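Local coordinates for protein flavodoxin (Lactobacillus reuteri, PDB 5VEG) that carries an FMN cofactor, is associated with a bacterial microcompartment for 1,2-propanediol utilization, and probably serves as a low-potential electron donor to redox enzymes, at residues I50-L55 and V60-S65. Residues are numbered along the deposited sequence; the frame is centred on the assembly and turned at random.
Sequences IVCDSL and VKVTES
From Cys52, facing Val62, to Leu55, facing Val60, the last turns of helix 43-56 draw in on strand 60-66, the two short axes running nearly antiparallel at 159° with a closest approach of 8.3 Å. The pair is the returning half of a beta-alpha-beta crossover: strand 31-38 leads into the helix, and the chain comes back as the edge strand beside it. The tight return is tied by one backbone bond, Val60 N to Leu55 O at 3.2 Å; it is bent, 142° at the hydrogen, and the N-H arrives from above the carbonyl plane. Val62 fits between two helix residues a turn apart, one methyl for each. CG1, turned anti to its own nitrogen (chi1 175°), lies 3.5 Å from Cys52 SG, while CG2 rests 3.6 Å from Leu55 CB. Behind it, the CB atoms of Val60 and Leu55 meet more loosely at 4.1 Å, and Leu55 also touches Ala169 of helix 159-176. Glu64 completes the strand's row of helix-facing residues. Its fully extended chain crosses toward the helix and lays CB, CG and the carboxylate alongside the sulfur, with OE1 3.3 Å from Cys52 SG. An alanine here would take away CG and the carboxylate, keeping only CB beside the sulfur, and would probably leave a gap on that flank of Cys52. Cys52 SG thus has the CG1 methyl of Val62 for a neighbour and the Glu64 carboxylate close by, and the Cys52 side chain also touches Val35 of strand 31-38. If Glu64 is ionised, its negative charge so near the sulfur, together with the apolar surroundings, would be expected to disfavour a thiolate, making an uncharged cysteine the likelier state in this otherwise apolar seam between helix and sheet.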
# COMPACT_ATOMS: atom_id res chain seq x y z
N ILE A 50 -4.36 -7.09 -7.15
CA ILE A 50 -3.28 -8.02 -7.41
C ILE A 50 -2.56 -8.39 -6.11
O ILE A 50 -2.19 -9.54 -5.90
CB ILE A 50 -2.30 -7.43 -8.44
CG1 ILE A 50 -3.02 -7.25 -9.79
CG2 ILE A 50 -1.06 -8.31 -8.57
CD1 ILE A 50 -2.31 -6.29 -10.78
N VAL A 51 -2.36 -7.41 -5.22
CA VAL A 51 -1.68 -7.69 -3.96
C VAL A 51 -2.55 -8.58 -3.07
O VAL A 51 -2.07 -9.53 -2.45
CB VAL A 51 -1.28 -6.38 -3.26
CG1 VAL A 51 -0.69 -6.67 -1.89
CG2 VAL A 51 -0.27 -5.57 -4.14
N CYS A 52 -3.86 -8.29 -3.01
CA CYS A 52 -4.77 -9.14 -2.25
C CYS A 52 -4.77 -10.57 -2.76
O CYS A 52 -4.78 -11.52 -1.96
CB CYS A 52 -6.19 -8.58 -2.30
SG CYS A 52 -6.39 -7.04 -1.48
N ASP A 53 -4.78 -10.74 -4.08
CA ASP A 53 -4.73 -12.08 -4.66
C ASP A 53 -3.44 -12.79 -4.27
O ASP A 53 -3.48 -13.95 -3.83
CB ASP A 53 -4.86 -12.00 -6.18
CG ASP A 53 -6.27 -11.66 -6.64
OD1 ASP A 53 -7.22 -11.84 -5.84
OD2 ASP A 53 -6.43 -11.22 -7.80
N SER A 54 -2.29 -12.13 -4.43
CA SER A 54 -1.02 -12.78 -4.10
C SER A 54 -0.92 -13.12 -2.62
O SER A 54 -0.38 -14.17 -2.25
CB SER A 54 0.16 -11.90 -4.52
OG SER A 54 0.00 -11.41 -5.84
N LEU A 55 -1.42 -12.24 -1.75
CA LEU A 55 -1.42 -12.55 -0.32
C LEU A 55 -2.34 -13.72 -0.02
O LEU A 55 -1.95 -14.66 0.69
CB LEU A 55 -1.80 -11.31 0.50
CG LEU A 55 -0.74 -10.18 0.51
CD1 LEU A 55 -1.31 -8.93 1.15
CD2 LEU A 55 0.54 -10.59 1.22
N VAL A 60 -2.87 -15.97 3.42
CA VAL A 60 -3.13 -14.83 4.28
C VAL A 60 -4.61 -14.50 4.17
O VAL A 60 -5.18 -14.54 3.07
CB VAL A 60 -2.24 -13.63 3.88
CG1 VAL A 60 -2.57 -12.39 4.69
CG2 VAL A 60 -0.78 -13.99 4.04
N LYS A 61 -5.25 -14.19 5.30
CA LYS A 61 -6.62 -13.71 5.25
C LYS A 61 -6.57 -12.19 5.09
O LYS A 61 -6.00 -11.50 5.95
CB LYS A 61 -7.42 -14.12 6.49
CG LYS A 61 -7.34 -15.61 6.79
CD LYS A 61 -7.04 -15.89 8.25
CE LYS A 61 -6.33 -17.23 8.39
NZ LYS A 61 -4.86 -17.01 8.22
N VAL A 62 -7.15 -11.70 4.00
CA VAL A 62 -6.97 -10.33 3.54
C VAL A 62 -8.28 -9.57 3.66
O VAL A 62 -9.32 -10.03 3.18
CB VAL A 62 -6.46 -10.28 2.08
CG1 VAL A 62 -6.40 -8.82 1.59
CG2 VAL A 62 -5.11 -10.95 1.94
N THR A 63 -8.21 -8.39 4.27
CA THR A 63 -9.27 -7.39 4.17
C THR A 63 -8.82 -6.32 3.18
O THR A 63 -7.67 -5.88 3.21
CB THR A 63 -9.55 -6.77 5.53
OG1 THR A 63 -9.73 -7.81 6.50
CG2 THR A 63 -10.80 -5.90 5.48
N GLU A 64 -9.73 -5.92 2.29
CA GLU A 64 -9.44 -4.89 1.30
C GLU A 64 -10.51 -3.82 1.41
O GLU A 64 -11.70 -4.13 1.45
CB GLU A 64 -9.42 -5.48 -0.12
CG GLU A 64 -9.01 -4.46 -1.20
CD GLU A 64 -8.94 -5.05 -2.61
OE1 GLU A 64 -9.31 -6.23 -2.82
OE2 GLU A 64 -8.51 -4.32 -3.52
N SER A 65 -10.09 -2.55 1.46
CA SER A 65 -11.07 -1.47 1.53
C SER A 65 -10.51 -0.22 0.86
O SER A 65 -9.31 -0.10 0.63
CB SER A 65 -11.46 -1.17 2.98
OG SER A 65 -10.31 -0.92 3.77